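Local coordinates for ATP-dependent Clp protease adapter protein CLPS1, chloroplastic (Arabidopsis thaliana, PDB 7D34) that serves as a small chloroplast adapter that recognises substrates by their N-degron residues and helps deliver them to the CLPC chaperone of the plastid Clp protease, at the phenylalanine and alanine site and the interface of chains A and B. Sequence-based numbering; all coordinates share one arbitrary frame. Chains: chain A/B, ATP-dependent Clp protease adapter protein CLPS1, chloroplastic.

Contact 1 is the N-degron pocket of chain A, whereas contacts 2 and 3 belong to a two-fold symmetric face between two copies of the adapter. C-alpha centres lie about 12 Å apart between contacts 1 and 2, 12 Å between 2 and 3, and 17 Å between 1 and 3. Helix 33-46 serves both contact 1, through A:Met40, A:Ala43 and A:His44, and contact 2, through other side chains. A:Val50 and B:Asn46 join contacts 2 and 3. The residues of contacts 2 and 3 do not include those of the pocket, so pairing need not block it; the dimer itself may be a crystal contact.

Contact 1: the phenylalanine and alanine site. Residues chain A 9-12, 15-17, 20, 40, 43-44. With PHE (phenylalanine), chain C; ALA (alanine), chain D.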
# COMPACT_ATOMS: atom_id res chain seq x y z
N LEU A 9 -0.19 -0.84 7.59
CA LEU A 9 0.82 -1.72 8.18
C LEU A 9 2.18 -1.15 7.81
O LEU A 9 2.48 -0.93 6.63
CB LEU A 9 0.66 -3.15 7.66
CG LEU A 9 1.79 -4.09 8.09
CD1 LEU A 9 1.85 -4.26 9.61
CD2 LEU A 9 1.70 -5.43 7.39
N HIS A 10 2.99 -0.85 8.83
CA HIS A 10 4.34 -0.36 8.63
C HIS A 10 5.37 -1.47 8.84
O HIS A 10 5.20 -2.36 9.68
CB HIS A 10 4.63 0.78 9.61
CG HIS A 10 3.74 1.98 9.44
ND1 HIS A 10 4.14 3.11 8.75
CD2 HIS A 10 2.49 2.24 9.88
CE1 HIS A 10 3.17 4.00 8.78
NE2 HIS A 10 2.15 3.50 9.45
N ASN A 11 6.44 -1.42 8.04
CA ASN A 11 7.55 -2.34 8.25
C ASN A 11 8.21 -2.11 9.61
O ASN A 11 8.27 -0.98 10.11
CB ASN A 11 8.57 -2.19 7.12
CG ASN A 11 9.54 -3.34 7.08
OD1 ASN A 11 9.16 -4.50 7.06
ND2 ASN A 11 10.82 -3.01 7.04
N ASP A 12 8.67 -3.20 10.22
CA ASP A 12 9.45 -3.18 11.45
C ASP A 12 10.55 -4.22 11.30
O ASP A 12 10.46 -5.11 10.44
CB ASP A 12 8.56 -3.43 12.68
CG ASP A 12 8.12 -4.85 12.80
OD1 ASP A 12 8.97 -5.71 13.04
OD2 ASP A 12 6.90 -5.13 12.65
N ASN A 15 9.53 -8.43 13.70
CA ASN A 15 8.63 -9.53 13.39
C ASN A 15 9.08 -10.32 12.17
O ASN A 15 9.65 -9.77 11.22
CB ASN A 15 7.23 -8.97 13.13
CG ASN A 15 6.59 -8.42 14.38
OD1 ASN A 15 6.32 -9.15 15.34
ND2 ASN A 15 6.39 -7.10 14.39
N LYS A 16 8.80 -11.62 12.21
CA LYS A 16 9.17 -12.50 11.12
C LYS A 16 8.10 -12.44 10.03
O LYS A 16 6.92 -12.20 10.32
CB LYS A 16 9.31 -13.94 11.62
CG LYS A 16 10.34 -14.17 12.73
CD LYS A 16 9.96 -13.50 14.07
CE LYS A 16 8.62 -13.97 14.66
NZ LYS A 16 8.08 -12.90 15.53
N ARG A 17 8.51 -12.66 8.78
CA ARG A 17 7.54 -12.56 7.69
C ARG A 17 6.32 -13.44 7.95
O ARG A 17 5.19 -13.00 7.77
CB ARG A 17 8.16 -12.93 6.35
CG ARG A 17 9.37 -12.09 5.93
CD ARG A 17 10.09 -12.78 4.79
NE ARG A 17 9.40 -12.49 3.52
CZ ARG A 17 9.42 -11.31 2.90
NH1 ARG A 17 8.75 -11.15 1.77
NH2 ARG A 17 10.09 -10.29 3.43
N VAL A 20 3.98 -11.96 10.68
CA VAL A 20 3.20 -10.86 10.13
C VAL A 20 1.97 -11.41 9.41
O VAL A 20 0.84 -10.93 9.60
CB VAL A 20 4.06 -9.98 9.20
CG1 VAL A 20 3.20 -8.92 8.55
CG2 VAL A 20 5.23 -9.32 9.90
N MET A 40 2.16 -8.10 3.66
CA MET A 40 3.47 -8.22 4.26
C MET A 40 4.60 -7.89 3.27
O MET A 40 5.50 -7.10 3.59
CB MET A 40 3.59 -9.63 4.82
CG MET A 40 4.94 -9.87 5.42
SD MET A 40 6.29 -10.43 4.35
CE MET A 40 5.66 -11.96 3.72
N ALA A 43 4.66 -4.01 2.58
CA ALA A 43 5.22 -3.22 3.68
C ALA A 43 6.72 -3.42 3.78
O ALA A 43 7.47 -2.48 4.06
CB ALA A 43 4.54 -3.60 5.00
N HIS A 44 7.18 -4.65 3.55
CA HIS A 44 8.61 -4.95 3.61
C HIS A 44 9.39 -4.21 2.54
O HIS A 44 10.49 -3.69 2.80
CB HIS A 44 8.82 -6.47 3.46
CG HIS A 44 10.25 -6.88 3.42
ND1 HIS A 44 11.03 -7.00 4.55
CD2 HIS A 44 11.06 -7.20 2.38
CE1 HIS A 44 12.25 -7.37 4.21
NE2 HIS A 44 12.30 -7.50 2.90
N PHE C . 10.75 -6.58 7.69
CA PHE C . 10.47 -7.83 8.46
C PHE C . 11.63 -8.82 8.35
O PHE C . 12.36 -8.82 7.35
CB PHE C . 9.16 -8.47 7.98
CG PHE C . 7.98 -7.52 7.95
CD1 PHE C . 7.57 -6.85 9.10
CD2 PHE C . 7.27 -7.29 6.78
CE1 PHE C . 6.48 -5.98 9.08
CE2 PHE C . 6.19 -6.42 6.75
CZ PHE C . 5.79 -5.77 7.91
N ALA D . 11.78 -9.67 9.36
CA ALA D . 12.92 -10.60 9.44
C ALA D . 12.69 -11.95 8.74
O ALA D . 11.55 -12.39 8.52
CB ALA D . 13.28 -10.84 10.92
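The N-degron pocket of this ClpS domain holds phenylalanine, the first residue of the bound peptide, followed by alanine. Three acceptors converge on the amino group. A:Asn11, with CG anti to its backbone N (chi1 -165°), offers a lone pair of OD1 in the carbonyl plane to PHE N at 2.7 Å. A:His44 points the edge of its imidazole at the same nitrogen, ND1 to PHE N 3.2 Å and in the ring plane, while the backbone A:Asp12 O adds a bond of 3.1 Å to PHE N. This grip would favour a positively charged N-terminus.

The phenyl ring points inward: A:Val20 CG2 sits over one face, 3.7 Å from the centroid, and A:Ala43 CB and A:Met40 CG approach CE2 and CD2. These apolar neighbours fit an aromatic first residue. The A:Arg17 guanidinium lies against the A:His44 imidazole, NH2 over the ring centre, and A:Met40 SD sits over the guanidinium, a second shell that probably steadies the histidine.

Beyond the pocket, backbone groups hold the alanine: A:Asn15 O accepts from ALA N at 2.8 Å, and A:Arg17 N donates to ALA O at 3.1 Å. A:Asp12 braces A:Asn15, its OD1 taking A:Asn15 N with a syn lone pair at 2.8 Å.

Contact 2: the interface of chains A and B. Residues chain A 35, 38-39, 41-42, 46, 50; chain B 35, 38-39, 41-42, 46, 50.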
# COMPACT_ATOMS: atom_id res chain seq x y z
N ASN A 35 -3.85 -12.55 0.24
CA ASN A 35 -3.84 -11.12 0.52
C ASN A 35 -2.82 -10.80 1.60
O ASN A 35 -2.11 -9.80 1.50
CB ASN A 35 -5.24 -10.65 0.91
CG ASN A 35 -5.35 -9.16 0.93
OD1 ASN A 35 -4.54 -8.49 0.30
ND2 ASN A 35 -6.37 -8.62 1.64
N ASN A 38 0.72 -10.65 0.40
CA ASN A 38 0.91 -9.45 -0.42
C ASN A 38 1.15 -8.23 0.46
O ASN A 38 2.07 -7.44 0.20
CB ASN A 38 -0.30 -9.15 -1.33
CG ASN A 38 -0.29 -9.98 -2.61
OD1 ASN A 38 0.48 -10.93 -2.70
ND2 ASN A 38 -1.12 -9.62 -3.61
N ILE A 39 0.32 -8.06 1.49
CA ILE A 39 0.44 -6.93 2.39
C ILE A 39 1.80 -6.96 3.09
O ILE A 39 2.51 -5.97 3.14
CB ILE A 39 -0.73 -6.92 3.40
CG1 ILE A 39 -2.07 -6.81 2.67
CG2 ILE A 39 -0.64 -5.74 4.38
CD1 ILE A 39 -3.35 -6.93 3.51
N GLN A 41 4.54 -8.46 2.06
CA GLN A 41 5.53 -8.18 1.01
C GLN A 41 5.62 -6.68 0.74
O GLN A 41 6.71 -6.10 0.73
CB GLN A 41 5.15 -8.96 -0.26
CG GLN A 41 5.76 -10.38 -0.31
CD GLN A 41 5.09 -11.26 -1.32
OE1 GLN A 41 4.25 -10.80 -2.09
NE2 GLN A 41 5.44 -12.55 -1.33
N GLU A 42 4.47 -6.02 0.60
CA GLU A 42 4.43 -4.61 0.22
C GLU A 42 4.98 -3.72 1.33
O GLU A 42 5.67 -2.74 1.05
CB GLU A 42 3.00 -4.21 -0.09
CG GLU A 42 2.57 -4.64 -1.48
CD GLU A 42 3.60 -4.23 -2.58
OE1 GLU A 42 3.63 -3.04 -2.96
OE2 GLU A 42 4.36 -5.11 -3.06
N ASN A 46 8.20 -1.49 0.58
CA ASN A 46 7.89 -0.07 0.45
C ASN A 46 7.88 0.67 1.78
O ASN A 46 7.77 1.90 1.79
CB ASN A 46 6.51 0.09 -0.20
CG ASN A 46 6.52 -0.10 -1.71
OD1 ASN A 46 6.78 0.85 -2.46
ND2 ASN A 46 6.28 -1.34 -2.16
N VAL A 50 -1.28 -0.83 2.70
CA VAL A 50 -2.69 -0.70 3.07
C VAL A 50 -3.22 -2.09 3.40
O VAL A 50 -3.21 -2.99 2.55
CB VAL A 50 -3.52 -0.04 1.96
CG1 VAL A 50 -5.03 -0.11 2.29
CG2 VAL A 50 -2.99 1.39 1.75
N ASN B 35 7.35 -6.83 -7.53
CA ASN B 35 6.75 -5.73 -6.79
C ASN B 35 5.57 -5.11 -7.55
O ASN B 35 4.51 -4.85 -6.97
CB ASN B 35 7.82 -4.68 -6.48
CG ASN B 35 7.36 -3.65 -5.47
OD1 ASN B 35 6.45 -3.90 -4.66
ND2 ASN B 35 7.96 -2.48 -5.52
N ASN B 38 2.33 -7.09 -7.32
CA ASN B 38 1.73 -6.92 -6.01
C ASN B 38 0.96 -5.61 -5.92
O ASN B 38 -0.17 -5.57 -5.43
CB ASN B 38 2.79 -6.97 -4.91
CG ASN B 38 3.22 -8.38 -4.55
OD1 ASN B 38 4.24 -8.58 -3.88
ND2 ASN B 38 2.47 -9.37 -5.02
N ILE B 39 1.57 -4.52 -6.38
CA ILE B 39 0.93 -3.21 -6.34
C ILE B 39 -0.39 -3.26 -7.10
O ILE B 39 -1.44 -2.84 -6.59
CB ILE B 39 1.88 -2.14 -6.91
CG1 ILE B 39 3.17 -2.10 -6.09
CG2 ILE B 39 1.16 -0.77 -6.93
CD1 ILE B 39 4.22 -1.13 -6.62
N GLN B 41 -2.20 -5.83 -7.76
CA GLN B 41 -3.12 -6.66 -6.99
C GLN B 41 -3.71 -5.86 -5.84
O GLN B 41 -4.93 -5.84 -5.65
CB GLN B 41 -2.39 -7.90 -6.48
CG GLN B 41 -2.46 -9.10 -7.42
CD GLN B 41 -1.40 -10.14 -7.09
OE1 GLN B 41 -0.68 -10.01 -6.09
NE2 GLN B 41 -1.29 -11.17 -7.93
N GLU B 42 -2.86 -5.17 -5.08
CA GLU B 42 -3.31 -4.46 -3.89
C GLU B 42 -4.13 -3.22 -4.24
O GLU B 42 -5.13 -2.93 -3.58
CB GLU B 42 -2.09 -4.10 -3.03
CG GLU B 42 -1.48 -5.26 -2.25
CD GLU B 42 -2.51 -6.17 -1.62
OE1 GLU B 42 -3.13 -5.76 -0.61
OE2 GLU B 42 -2.72 -7.29 -2.16
N ASN B 46 -7.88 -3.03 -2.89
CA ASN B 46 -8.25 -2.02 -1.90
C ASN B 46 -8.58 -0.68 -2.52
O ASN B 46 -8.91 0.26 -1.78
CB ASN B 46 -7.15 -1.84 -0.85
CG ASN B 46 -6.94 -3.08 -0.01
OD1 ASN B 46 -7.88 -3.61 0.55
ND2 ASN B 46 -5.71 -3.51 0.11
N VAL B 50 0.42 1.65 -2.27
CA VAL B 50 1.62 2.48 -2.23
C VAL B 50 2.61 1.97 -3.26
O VAL B 50 3.00 0.80 -3.23
CB VAL B 50 2.23 2.50 -0.82
CG1 VAL B 50 3.54 3.23 -0.79
CG2 VAL B 50 1.25 3.18 0.11
O HOH W 1 -6.86 -5.79 1.61
O HOH W 2 3.15 -11.74 -4.21
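Helix 33-46 of chain A packs against its two-fold mate in chain B, mainly through polar side chains. Among direct hydrogen bonds, A:Asn38 is central. Its CG lies anti to the carbonyl carbon, and ND2 donates to B:Gln41 OE1 at 2.6 Å, from above that carbonyl's plane. The two amide planes are nearly parallel although the chains cross at about a right angle. The same ND2 reaches B:Glu42 OE2 at 3.2 Å, on its anti lone pair and within the amide plane of A:Asn38. An alanine here would remove this amide and would probably leave B:Gln41 and B:Glu42 without a shared donor.

Water 2 links A:Asn38 OD1 and A:Gln41 OE1 to B:Asn38 ND2, the last at 2.6 Å and nearly straight. Water 1 joins A:Asn35 ND2 to the amide of B:Asn46.

Some modelled oxygens clash. A:Gln41 OE1 lies 2.9 Å from B:Asn38 OD1; the B:Asn38 amide (chi2 166°) is probably built the other way round from its twin A:Asn38 (13°). A:Glu42 OE2 lies 2.9 Å from B:Asn35 OD1, where a protonated carboxylate is possible.

In packing, A:Val50 and B:Asn46 slide past each other in opposite directions, B:Asn46 ND2 3.5 Å from A:Val50 O. Bent at chi2, A:Glu42 crosses B:Asn38 obliquely, its carboxylate turned 77° from the amide and its carboxylate carbon CD 3.7 Å from B:Asn38 CB.

Contact 3: the interface of chains A and B. Residues chain A 6, 50, 53, 76, 78-79; chain B 6, 8, 46, 48, 76.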
# COMPACT_ATOMS: atom_id res chain seq x y z
N ARG A 6 -8.20 4.28 6.12
CA ARG A 6 -7.15 3.32 5.78
C ARG A 6 -6.52 2.77 7.05
O ARG A 6 -6.20 3.54 7.97
CB ARG A 6 -6.09 4.00 4.91
CG ARG A 6 -6.26 3.84 3.42
CD ARG A 6 -6.17 5.18 2.67
NE ARG A 6 -4.80 5.65 2.46
CZ ARG A 6 -4.48 6.61 1.59
NH1 ARG A 6 -3.23 7.00 1.46
NH2 ARG A 6 -5.41 7.16 0.83
N VAL A 50 -1.28 -0.83 2.70
CA VAL A 50 -2.69 -0.70 3.07
C VAL A 50 -3.22 -2.09 3.40
O VAL A 50 -3.21 -2.99 2.55
CB VAL A 50 -3.52 -0.04 1.96
CG1 VAL A 50 -5.03 -0.11 2.29
CG2 VAL A 50 -2.99 1.39 1.75
N VAL A 53 -9.54 -1.03 3.85
CA VAL A 53 -10.24 0.24 3.88
C VAL A 53 -11.61 -0.04 4.48
O VAL A 53 -12.34 -0.92 4.01
CB VAL A 53 -10.34 0.87 2.48
CG1 VAL A 53 -11.04 2.23 2.57
CG2 VAL A 53 -8.96 0.99 1.81
N GLU A 76 -5.62 6.29 8.87
CA GLU A 76 -5.69 7.59 8.22
C GLU A 76 -6.92 7.65 7.32
O GLU A 76 -7.44 6.61 6.90
CB GLU A 76 -4.44 7.86 7.38
CG GLU A 76 -4.22 6.82 6.28
CD GLU A 76 -2.94 7.10 5.50
OE1 GLU A 76 -1.86 7.08 6.14
OE2 GLU A 76 -2.99 7.39 4.27
N ASP A 78 -9.09 8.01 3.94
CA ASP A 78 -8.85 7.56 2.57
C ASP A 78 -9.07 8.72 1.60
O ASP A 78 -10.09 8.84 0.91
CB ASP A 78 -9.73 6.37 2.22
CG ASP A 78 -9.35 5.73 0.89
OD1 ASP A 78 -8.20 5.93 0.44
OD2 ASP A 78 -10.20 5.05 0.29
N GLY A 79 -8.08 9.60 1.55
CA GLY A 79 -8.13 10.73 0.64
C GLY A 79 -6.81 11.48 0.61
O GLY A 79 -5.93 11.23 1.44
N ARG B 6 4.38 9.78 -0.48
CA ARG B 6 3.89 8.50 -0.96
C ARG B 6 3.34 8.68 -2.37
O ARG B 6 2.56 9.61 -2.62
CB ARG B 6 2.85 7.95 0.03
CG ARG B 6 3.54 7.25 1.21
CD ARG B 6 2.78 7.18 2.55
NE ARG B 6 1.33 7.35 2.49
CZ ARG B 6 0.56 7.22 3.56
NH1 ARG B 6 -0.75 7.38 3.48
NH2 ARG B 6 1.11 6.93 4.73
N ILE B 8 0.81 7.15 -4.77
CA ILE B 8 -0.35 6.28 -4.63
C ILE B 8 -0.77 5.84 -6.01
O ILE B 8 -0.76 6.62 -6.97
CB ILE B 8 -1.51 6.99 -3.89
CG1 ILE B 8 -1.06 7.49 -2.51
CG2 ILE B 8 -2.71 6.05 -3.75
CD1 ILE B 8 -0.42 6.42 -1.64
N ASN B 46 -7.88 -3.03 -2.89
CA ASN B 46 -8.25 -2.02 -1.90
C ASN B 46 -8.58 -0.68 -2.52
O ASN B 46 -8.91 0.26 -1.78
CB ASN B 46 -7.15 -1.84 -0.85
CG ASN B 46 -6.94 -3.08 -0.01
OD1 ASN B 46 -7.88 -3.61 0.55
ND2 ASN B 46 -5.71 -3.51 0.11
N LEU B 48 -6.43 1.30 -3.82
CA LEU B 48 -5.22 2.10 -3.82
C LEU B 48 -4.12 1.28 -3.18
O LEU B 48 -4.37 0.44 -2.30
CB LEU B 48 -5.42 3.41 -3.06
CG LEU B 48 -5.37 3.33 -1.53
CD1 LEU B 48 -5.35 4.76 -0.96
CD2 LEU B 48 -6.50 2.46 -0.94
N GLU B 76 0.88 11.98 -1.66
CA GLU B 76 0.49 12.46 -0.34
C GLU B 76 1.70 12.39 0.57
O GLU B 76 2.61 11.58 0.33
CB GLU B 76 -0.66 11.63 0.25
CG GLU B 76 -0.40 10.15 0.40
CD GLU B 76 -1.64 9.44 0.91
OE1 GLU B 76 -2.66 9.46 0.19
OE2 GLU B 76 -1.62 8.90 2.05
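A cluster of four charged residues lies at one side of this patch, where A:Arg6 and B:Arg6 meet A:Glu76 and B:Glu76 around the two-fold axis. B:Arg6 approaches A:Glu76 tip to tip, guanidinium and carboxylate nearly coplanar (12° apart), and NH1 and NH2 both donate to OE1, on its syn side, at 2.9 Å from B:Arg6 NH1. The opposite pair differs: A:Arg6 NH1 donates to B:Glu76 OE1 at 2.8 Å from above the carboxylate plane, the chain of A:Arg6 being bent at chi2 and chi3.

The like-charged tips also meet, A:Glu76 OE2 standing 3.0 Å from B:Glu76 OE2. The flanking arginines would offset that repulsion, although a shared proton is possible. Within chain A, a salt bridge ties down A:Arg6 NH2 to A:Asp78 OD1 at 3.1 Å, on an anti lone pair.

Apolar contact comes from B:Leu48, its CG in the crowded position (chi1 79°). Its CD1 lies over one face of the A:Arg6 guanidinium, toward the rim, and CD2 reaches A:Val53 CG2 at 4.0 Å.

In the fold, A:Arg6 comes from strand 5-10, A:Val53 from strand 48-54 and A:Glu76 from strand 72-77, while B:Leu48 opens strand 48-55 of chain B, so beta-strands of both copies meet here.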